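Ycf54 protein (Thermosynechococcus elongatus, PDB 3HZE) is of unassigned function but, like other Ycf54 proteins, probably supports the magnesium-protoporphyrin IX monomethyl ester cyclase step of chlorophyll synthesis. Local coordinates at residues 46-51 and 65-70; 22-27 and 38-43; 42-47 and 100-105. All coordinates share one frame; numbering follows the deposited sequence.

Contact 1 (46-51 and 65-70); sequences PAFLEQ and AAAIIS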
loop_
_atom_site.group_PDB
_atom_site.type_symbol
_atom_site.label_atom_id
_atom_site.label_comp_id
_atom_site.label_asym_id
_atom_site.label_seq_id
_atom_site.Cartn_x
_atom_site.Cartn_y
_atom_site.Cartn_z
ATOM N N PRO A 46 -5.285 5.110 -3.875
ATOM C CA PRO A 46 -4.325 6.059 -3.301
ATOM C C PRO A 46 -4.220 7.380 -4.056
ATOM O O PRO A 46 -4.066 7.401 -5.274
ATOM C CB PRO A 46 -3.017 5.265 -3.295
ATOM C CG PRO A 46 -3.162 4.369 -4.466
ATOM C CD PRO A 46 -4.592 3.897 -4.345
ATOM N N ALA A 47 -4.315 8.481 -3.316
ATOM C CA ALA A 47 -4.241 9.809 -3.915
ATOM C C ALA A 47 -2.885 10.090 -4.553
ATOM O O ALA A 47 -2.814 10.745 -5.591
ATOM C CB ALA A 47 -4.550 10.878 -2.868
ATOM N N PHE A 48 -1.811 9.591 -3.946
ATOM C CA PHE A 48 -0.479 9.847 -4.486
ATOM C C PHE A 48 -0.303 9.378 -5.928
ATOM O O PHE A 48 0.419 9.997 -6.708
ATOM C CB PHE A 48 0.603 9.234 -3.572
ATOM C CG PHE A 48 0.796 7.740 -3.732
ATOM C CD1 PHE A 48 1.551 7.224 -4.789
ATOM C CD2 PHE A 48 0.250 6.849 -2.805
ATOM C CE1 PHE A 48 1.760 5.843 -4.916
ATOM C CE2 PHE A 48 0.451 5.465 -2.924
ATOM C CZ PHE A 48 1.209 4.962 -3.981
ATOM N N LEU A 49 -0.977 8.293 -6.285
ATOM C CA LEU A 49 -0.868 7.734 -7.623
ATOM C C LEU A 49 -1.293 8.697 -8.736
ATOM O O LEU A 49 -0.985 8.473 -9.910
ATOM C CB LEU A 49 -1.686 6.448 -7.705
ATOM C CG LEU A 49 -1.650 5.646 -9.009
ATOM C CD1 LEU A 49 -0.216 5.241 -9.342
ATOM C CD2 LEU A 49 -2.544 4.414 -8.843
ATOM N N GLU A 50 -1.987 9.772 -8.371
ATOM C CA GLU A 50 -2.447 10.751 -9.357
ATOM C C GLU A 50 -1.432 11.862 -9.604
ATOM O O GLU A 50 -1.587 12.651 -10.533
ATOM C CB GLU A 50 -3.780 11.373 -8.917
ATOM C CG GLU A 50 -4.905 10.370 -8.715
ATOM C CD GLU A 50 -5.125 9.479 -9.926
ATOM O OE1 GLU A 50 -5.435 10.010 -11.014
ATOM O OE2 GLU A 50 -4.990 8.242 -9.793
ATOM N N GLN A 51 -0.401 11.930 -8.770
ATOM C CA GLN A 51 0.626 12.952 -8.925
ATOM C C GLN A 51 1.512 12.618 -10.124
ATOM O O GLN A 51 1.686 11.449 -10.478
ATOM C CB GLN A 51 1.480 13.061 -7.654
ATOM C CG GLN A 51 0.728 13.569 -6.430
ATOM C CD GLN A 51 1.656 13.939 -5.283
ATOM O OE1 GLN A 51 1.212 14.167 -4.159
ATOM N NE2 GLN A 51 2.954 14.010 -5.569
ATOM N N ALA A 65 -7.204 0.574 -8.248
ATOM C CA ALA A 65 -6.062 -0.027 -7.579
ATOM C C ALA A 65 -6.034 0.290 -6.095
ATOM O O ALA A 65 -6.852 1.060 -5.587
ATOM C CB ALA A 65 -4.780 0.451 -8.231
ATOM N N ALA A 66 -5.088 -0.324 -5.400
ATOM C CA ALA A 66 -4.928 -0.094 -3.980
ATOM C C ALA A 66 -3.449 -0.210 -3.650
ATOM O O ALA A 66 -2.710 -0.942 -4.307
ATOM C CB ALA A 66 -5.721 -1.116 -3.178
ATOM N N ALA A 67 -3.018 0.520 -2.632
ATOM C CA ALA A 67 -1.634 0.465 -2.225
ATOM C C ALA A 67 -1.536 0.021 -0.779
ATOM O O ALA A 67 -2.457 0.229 0.006
ATOM C CB ALA A 67 -0.987 1.840 -2.375
ATOM N N ILE A 68 -0.432 -0.633 -0.445
ATOM C CA ILE A 68 -0.182 -0.996 0.942
ATOM C C ILE A 68 1.044 -0.134 1.199
ATOM O O ILE A 68 2.062 -0.289 0.530
ATOM C CB ILE A 68 0.161 -2.481 1.134
ATOM C CG1 ILE A 68 -1.109 -3.331 1.030
ATOM C CG2 ILE A 68 0.767 -2.696 2.521
ATOM C CD1 ILE A 68 -1.701 -3.429 -0.350
ATOM N N ILE A 69 0.925 0.803 2.133
ATOM C CA ILE A 69 2.011 1.720 2.437
ATOM C C ILE A 69 2.555 1.488 3.839
ATOM O O ILE A 69 1.797 1.180 4.761
ATOM C CB ILE A 69 1.512 3.175 2.297
ATOM C CG1 ILE A 69 0.883 3.361 0.912
ATOM C CG2 ILE A 69 2.665 4.158 2.487
ATOM C CD1 ILE A 69 0.211 4.707 0.712
ATOM N N SER A 70 3.869 1.635 3.998
ATOM C CA SER A 70 4.498 1.432 5.298
ATOM C C SER A 70 5.827 2.165 5.415
ATOM O O SER A 70 6.525 2.370 4.421
ATOM C CB SER A 70 4.736 -0.063 5.543
ATOM O OG SER A 70 5.385 -0.276 6.792
#

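Contact 2 (22-27 and 38-43); sequences EVFRER and IDFWLV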
loop_
_atom_site.group_PDB
_atom_site.type_symbol
_atom_site.label_atom_id
_atom_site.label_comp_id
_atom_site.label_asym_id
_atom_site.label_seq_id
_atom_site.Cartn_x
_atom_site.Cartn_y
_atom_site.Cartn_z
ATOM N N GLU A 22 -5.817 -11.203 6.297
ATOM C CA GLU A 22 -5.209 -11.907 7.416
ATOM C C GLU A 22 -3.770 -11.459 7.660
ATOM O O GLU A 22 -3.318 -11.437 8.796
ATOM C CB GLU A 22 -5.295 -13.429 7.186
ATOM C CG GLU A 22 -4.607 -14.262 8.271
ATOM C CD GLU A 22 -5.364 -15.540 8.643
ATOM O OE1 GLU A 22 -4.833 -16.339 9.454
ATOM O OE2 GLU A 22 -6.493 -15.746 8.143
ATOM N N VAL A 23 -3.051 -11.106 6.599
ATOM C CA VAL A 23 -1.682 -10.626 6.765
ATOM C C VAL A 23 -1.765 -9.368 7.640
ATOM O O VAL A 23 -1.001 -9.208 8.593
ATOM C CB VAL A 23 -1.020 -10.275 5.396
ATOM C CG1 VAL A 23 0.286 -9.509 5.622
ATOM C CG2 VAL A 23 -0.726 -11.569 4.619
ATOM N N PHE A 24 -2.711 -8.488 7.329
ATOM C CA PHE A 24 -2.876 -7.269 8.117
ATOM C C PHE A 24 -3.268 -7.555 9.565
ATOM O O PHE A 24 -2.642 -7.046 10.487
ATOM C CB PHE A 24 -3.938 -6.357 7.503
ATOM C CG PHE A 24 -3.387 -5.368 6.507
ATOM C CD1 PHE A 24 -3.183 -5.728 5.182
ATOM C CD2 PHE A 24 -3.076 -4.071 6.902
ATOM C CE1 PHE A 24 -2.673 -4.802 4.258
ATOM C CE2 PHE A 24 -2.567 -3.140 5.997
ATOM C CZ PHE A 24 -2.365 -3.503 4.676
ATOM N N ARG A 25 -4.313 -8.355 9.763
ATOM C CA ARG A 25 -4.784 -8.668 11.106
ATOM C C ARG A 25 -3.758 -9.397 11.981
ATOM O O ARG A 25 -3.649 -9.108 13.177
ATOM C CB ARG A 25 -6.105 -9.448 11.033
ATOM C CG ARG A 25 -7.265 -8.584 10.507
ATOM C CD ARG A 25 -8.623 -9.104 10.957
ATOM N NE ARG A 25 -8.900 -10.435 10.427
ATOM C CZ ARG A 25 -9.283 -10.684 9.178
ATOM N NH1 ARG A 25 -9.445 -9.686 8.317
ATOM N NH2 ARG A 25 -9.490 -11.935 8.786
ATOM N N GLU A 26 -3.008 -10.332 11.403
ATOM C CA GLU A 26 -1.991 -11.034 12.185
ATOM C C GLU A 26 -0.893 -10.046 12.564
ATOM O O GLU A 26 -0.391 -10.070 13.687
ATOM C CB GLU A 26 -1.375 -12.207 11.389
ATOM C CG GLU A 26 -2.315 -13.395 11.195
ATOM C CD GLU A 26 -1.688 -14.548 10.406
ATOM O OE1 GLU A 26 -2.453 -15.423 9.938
ATOM O OE2 GLU A 26 -0.446 -14.599 10.257
ATOM N N ARG A 27 -0.517 -9.172 11.633
ATOM C CA ARG A 27 0.538 -8.195 11.922
ATOM C C ARG A 27 0.079 -7.173 12.954
ATOM O O ARG A 27 0.860 -6.757 13.815
ATOM C CB ARG A 27 0.988 -7.476 10.649
ATOM C CG ARG A 27 2.332 -6.766 10.806
ATOM C CD ARG A 27 2.806 -6.199 9.482
ATOM N NE ARG A 27 4.056 -5.446 9.590
ATOM C CZ ARG A 27 5.271 -5.985 9.646
ATOM N NH1 ARG A 27 5.431 -7.302 9.612
ATOM N NH2 ARG A 27 6.337 -5.198 9.707
ATOM N N ILE A 38 1.363 0.853 14.962
ATOM C CA ILE A 38 1.109 0.371 13.600
ATOM C C ILE A 38 1.767 1.314 12.596
ATOM O O ILE A 38 1.531 2.520 12.637
ATOM C CB ILE A 38 -0.405 0.327 13.279
ATOM C CG1 ILE A 38 -1.133 -0.597 14.262
ATOM C CG2 ILE A 38 -0.620 -0.143 11.849
ATOM C CD1 ILE A 38 -0.589 -1.991 14.290
ATOM N N ASP A 39 2.591 0.771 11.702
ATOM C CA ASP A 39 3.247 1.593 10.690
ATOM C C ASP A 39 3.050 1.051 9.277
ATOM O O ASP A 39 3.889 1.250 8.403
ATOM C CB ASP A 39 4.744 1.721 10.985
ATOM C CG ASP A 39 5.442 0.376 11.036
ATOM O OD1 ASP A 39 4.771 -0.655 10.826
ATOM O OD2 ASP A 39 6.662 0.351 11.286
ATOM N N PHE A 40 1.945 0.342 9.071
ATOM C CA PHE A 40 1.609 -0.211 7.763
ATOM C C PHE A 40 0.116 0.031 7.606
ATOM O O PHE A 40 -0.640 -0.106 8.572
ATOM C CB PHE A 40 1.921 -1.709 7.697
ATOM C CG PHE A 40 1.357 -2.501 8.840
ATOM C CD1 PHE A 40 1.999 -2.521 10.080
ATOM C CD2 PHE A 40 0.176 -3.222 8.685
ATOM C CE1 PHE A 40 1.462 -3.251 11.145
ATOM C CE2 PHE A 40 -0.362 -3.949 9.742
ATOM C CZ PHE A 40 0.278 -3.963 10.969
ATOM N N TRP A 41 -0.306 0.376 6.390
ATOM C CA TRP A 41 -1.704 0.714 6.136
ATOM C C TRP A 41 -2.218 0.361 4.742
ATOM O O TRP A 41 -1.476 0.435 3.755
ATOM C CB TRP A 41 -1.892 2.223 6.312
ATOM C CG TRP A 41 -1.300 2.782 7.562
ATOM C CD1 TRP A 41 -1.888 2.836 8.784
ATOM C CD2 TRP A 41 0.001 3.380 7.711
ATOM N NE1 TRP A 41 -1.044 3.429 9.692
ATOM C CE2 TRP A 41 0.121 3.775 9.061
ATOM C CE3 TRP A 41 1.069 3.620 6.837
ATOM C CZ2 TRP A 41 1.273 4.403 9.561
ATOM C CZ3 TRP A 41 2.217 4.242 7.332
ATOM C CH2 TRP A 41 2.307 4.627 8.685
ATOM N N LEU A 42 -3.506 0.019 4.682
ATOM C CA LEU A 42 -4.199 -0.312 3.437
ATOM C C LEU A 42 -4.742 1.014 2.900
ATOM O O LEU A 42 -5.471 1.714 3.600
ATOM C CB LEU A 42 -5.391 -1.227 3.726
ATOM C CG LEU A 42 -5.841 -2.313 2.745
ATOM C CD1 LEU A 42 -7.343 -2.453 2.879
ATOM C CD2 LEU A 42 -5.463 -1.995 1.313
ATOM N N VAL A 43 -4.413 1.347 1.660
ATOM C CA VAL A 43 -4.890 2.591 1.078
ATOM C C VAL A 43 -5.496 2.349 -0.300
ATOM O O VAL A 43 -4.782 2.312 -1.301
ATOM C CB VAL A 43 -3.742 3.622 0.939
ATOM C CG1 VAL A 43 -4.307 4.968 0.482
ATOM C CG2 VAL A 43 -3.004 3.769 2.278
HETATM O O HOH W 1 5.486 -2.524 8.920
#

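Contact 3 (42-47 and 100-105); sequences LVPEPA and LASLAS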
loop_
_atom_site.group_PDB
_atom_site.type_symbol
_atom_site.label_atom_id
_atom_site.label_comp_id
_atom_site.label_asym_id
_atom_site.label_seq_id
_atom_site.Cartn_x
_atom_site.Cartn_y
_atom_site.Cartn_z
ATOM N N LEU A 42 -3.506 0.019 4.682
ATOM C CA LEU A 42 -4.199 -0.312 3.437
ATOM C C LEU A 42 -4.742 1.014 2.900
ATOM O O LEU A 42 -5.471 1.714 3.600
ATOM C CB LEU A 42 -5.391 -1.227 3.726
ATOM C CG LEU A 42 -5.841 -2.313 2.745
ATOM C CD1 LEU A 42 -7.343 -2.453 2.879
ATOM C CD2 LEU A 42 -5.463 -1.995 1.313
ATOM N N VAL A 43 -4.413 1.347 1.660
ATOM C CA VAL A 43 -4.890 2.591 1.078
ATOM C C VAL A 43 -5.496 2.349 -0.300
ATOM O O VAL A 43 -4.782 2.312 -1.301
ATOM C CB VAL A 43 -3.742 3.622 0.939
ATOM C CG1 VAL A 43 -4.307 4.968 0.482
ATOM C CG2 VAL A 43 -3.004 3.769 2.278
ATOM N N PRO A 44 -6.822 2.148 -0.362
ATOM C CA PRO A 44 -7.472 1.915 -1.656
ATOM C C PRO A 44 -7.488 3.206 -2.465
ATOM O O PRO A 44 -7.540 4.297 -1.892
ATOM C CB PRO A 44 -8.876 1.454 -1.265
ATOM C CG PRO A 44 -9.129 2.181 0.014
ATOM C CD PRO A 44 -7.794 2.110 0.747
ATOM N N GLU A 45 -7.424 3.080 -3.786
ATOM C CA GLU A 45 -7.437 4.247 -4.676
ATOM C C GLU A 45 -6.593 5.372 -4.074
ATOM O O GLU A 45 -7.100 6.469 -3.795
ATOM C CB GLU A 45 -8.886 4.701 -4.881
ATOM C CG GLU A 45 -9.766 3.597 -5.459
ATOM C CD GLU A 45 -11.213 4.006 -5.602
ATOM O OE1 GLU A 45 -11.491 4.990 -6.321
ATOM O OE2 GLU A 45 -12.076 3.340 -5.001
ATOM N N PRO A 46 -5.285 5.110 -3.875
ATOM C CA PRO A 46 -4.325 6.059 -3.301
ATOM C C PRO A 46 -4.220 7.380 -4.056
ATOM O O PRO A 46 -4.066 7.401 -5.274
ATOM C CB PRO A 46 -3.017 5.265 -3.295
ATOM C CG PRO A 46 -3.162 4.369 -4.466
ATOM C CD PRO A 46 -4.592 3.897 -4.345
ATOM N N ALA A 47 -4.315 8.481 -3.316
ATOM C CA ALA A 47 -4.241 9.809 -3.915
ATOM C C ALA A 47 -2.885 10.090 -4.553
ATOM O O ALA A 47 -2.814 10.745 -5.591
ATOM C CB ALA A 47 -4.550 10.878 -2.868
ATOM N N LEU A 100 -1.151 8.984 3.164
ATOM C CA LEU A 100 -2.164 7.935 3.224
ATOM C C LEU A 100 -3.537 8.301 2.669
ATOM O O LEU A 100 -4.498 7.548 2.831
ATOM C CB LEU A 100 -2.308 7.455 4.677
ATOM C CG LEU A 100 -1.166 6.609 5.258
ATOM C CD1 LEU A 100 0.160 7.055 4.703
ATOM C CD2 LEU A 100 -1.174 6.692 6.774
ATOM N N ALA A 101 -3.641 9.447 2.014
ATOM C CA ALA A 101 -4.922 9.869 1.461
ATOM C C ALA A 101 -5.471 8.832 0.489
ATOM O O ALA A 101 -4.740 8.320 -0.362
ATOM C CB ALA A 101 -4.770 11.215 0.744
ATOM N N SER A 102 -6.763 8.542 0.628
ATOM C CA SER A 102 -7.468 7.596 -0.237
ATOM C C SER A 102 -8.579 8.346 -0.960
ATOM O O SER A 102 -9.260 9.177 -0.357
ATOM C CB SER A 102 -8.091 6.463 0.593
ATOM O OG SER A 102 -9.107 5.785 -0.139
ATOM N N LEU A 103 -8.777 8.055 -2.243
ATOM C CA LEU A 103 -9.841 8.718 -3.000
ATOM C C LEU A 103 -11.078 7.836 -3.109
ATOM O O LEU A 103 -11.971 8.095 -3.929
ATOM C CB LEU A 103 -9.349 9.087 -4.397
ATOM C CG LEU A 103 -8.103 9.971 -4.415
ATOM C CD1 LEU A 103 -7.674 10.224 -5.852
ATOM C CD2 LEU A 103 -8.404 11.288 -3.702
ATOM N N ALA A 104 -11.137 6.802 -2.274
ATOM C CA ALA A 104 -12.275 5.888 -2.275
ATOM C C ALA A 104 -13.533 6.667 -1.914
ATOM O O ALA A 104 -13.483 7.588 -1.097
ATOM C CB ALA A 104 -12.044 4.761 -1.283
ATOM N N SER A 105 -14.656 6.291 -2.523
ATOM C CA SER A 105 -15.921 6.977 -2.292
ATOM C C SER A 105 -17.015 6.099 -1.688
ATOM O O SER A 105 -18.105 6.579 -1.402
ATOM C CB SER A 105 -16.420 7.585 -3.606
ATOM O OG SER A 105 -16.563 6.590 -4.607
HETATM O O HOH W 2 -14.566 3.952 -4.087
#

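Contact 1 (46-51 and 65-70)
F48 overlaps A67 and I69 with one corner of its ring: atom CE2 lies 3.7 Å from I69 CD1 and 3.9 Å from A67 CB. The A67 methyl sits at the ring edge, near the ring plane, and abuts the rim carbons CE2 and CZ. I69 CD1 comes in obliquely beside CE2 and CD2, and the two side chains pass one another, pointing opposite ways. F48 carries CG between its backbone N and carbonyl carbon (chi1 79°), which sends CG toward the strand; the extended chi2 of I69 (173°) carries CD1 out to meet the ring. This is the face of the antiparallel sheet opposite helix 73-83. Strand 65-70 is one of the sheet's interior strands, and A65, A67 and I69, every second residue, point toward the loop that follows strand 40-44, whereas I68 points to the other face and packs on F75 and L79 of helix 73-83. P46 continues the apolar line toward the start of the strand. Its CG is 3.9 Å from A67 CB, and its CD is 3.8 Å from A65 O and 4.0 Å from A66 CA, placing the proline ring against the strand backbone. No hydrogen bond joins the two segments, and the 205 Å² they bury is contributed mainly by these carbon contacts. The 3-10 turn at 48-50 that presents F48 is held by its own backbone, with Q51 N bonded to F48 O at 2.9 Å. The F48 ring also meets the rings of Y6 and F91 on strands 3-10 and 87-92, and that of F54 edge-to-face.

Contact 2 (22-27 and 38-43)
R27 lays its aliphatic chain across one face of the F40 ring, and this is the tight part of the contact. CD stands 3.6 Å from the ring centroid and 10° off the normal, a CH-pi contact over the centre, while CG comes within 3.5 Å of F40 CZ. With CG anti to the backbone N and the chain extended to NE, R27 runs from helix 21-34 over the ring. The methyl CG2 of I38 covers the opposite face near the rim, and F24 CD2 meets the edge at 3.8 Å from F40 CD2. The F24 and F40 planes meet obliquely, at 49°. F24 brings CE2 to 3.5 Å from L42 N, against the strand backbone. An alanine at F40 would probably open a gap between helix and strand, leaving the R27 methylenes without the face they cover and F24 without its neighbour at CD2. The outer side is looser: R27 NH2 and D39 OD1 are 4.9 Å apart, and a water bridges them, accepting from NH2 and donating to OD1. D39 OD1 is also bonded to Y31 OH. R27 CZ is too distant from the F40 ring for more than a weak cation-pi attraction. The chemistry is thus divided along one side chain: the methylenes of R27 supply dispersion packing, while its charge is directed to water, the carboxylate beyond it and the ring of F75.

Contact 3 (42-47 and 100-105)
S102 turns OG anti to its backbone N (chi1 162°), which brings the hydroxyl to P44 O; V43 likewise holds CG1 anti to its N (chi1 -173°), placing that methyl against the carbonyl oxygens of L100 and A101. The S102 hydroxyl does two jobs. It donates to P44 O at 2.8 Å, tilted from the carbonyl plane, and it accepts from A104 N at 3.1 Å, closing an ST turn that bends the 100-105 chain beside the strand end. P44 CG packs on A104 CB at 4.1 Å, and also lies close to that same OG. Two backbone bonds fix the alignment. L103 N donates to E45 O at 2.8 Å, and A47 N donates to A101 O at 3.0 Å; the second is nearly straight at the hydrogen (177°), although the donor stands above the carbonyl plane. Around this second bond the methyls of A47 and A101 meet at 3.6 Å, and the L103 side chain reaches over A47, its CG and CD1 near CA and its CD2 near CB. At the outer end, the E45 chain is extended beyond CG, and OE2 comes near CA and CB of A104; a water joins this carboxylate to the backbone of S105, donating to OE2 and accepting from S105 N. The pair P46-S102 lies between the two backbone bonds, with its CA atoms 4.7 Å apart. That pattern defines an isolated antiparallel beta bridge at a non-hydrogen-bonded pair, a position that suits proline, which has no N-H to offer; through it the C-terminal loop is bridged to the chain just past the end of edge strand 40-44.

Along the chain, contact 2 (22-27 with 38-43) closes before contact 1 (46-51 with 65-70) opens, and contact 3 brings 100-105 back to 42-47 from 53 residues away. Strand 40-44 and the loop after it connect all three. Contacts 1 and 3 share P46 and A47, with centres about 6 Å apart; contact 2 lies about 15 Å from each. Strands 40-44 and 65-70 are antiparallel neighbours, bonded through W41 to I69, V43 to A67 and E45 to A65. Helix 21-34 packs on the edge strand, the C-terminal segment 100-105 is bridged just past its end, and the loop 46-51 that follows it covers strand 65-70, tying sequence-distant parts of this small domain to one sheet.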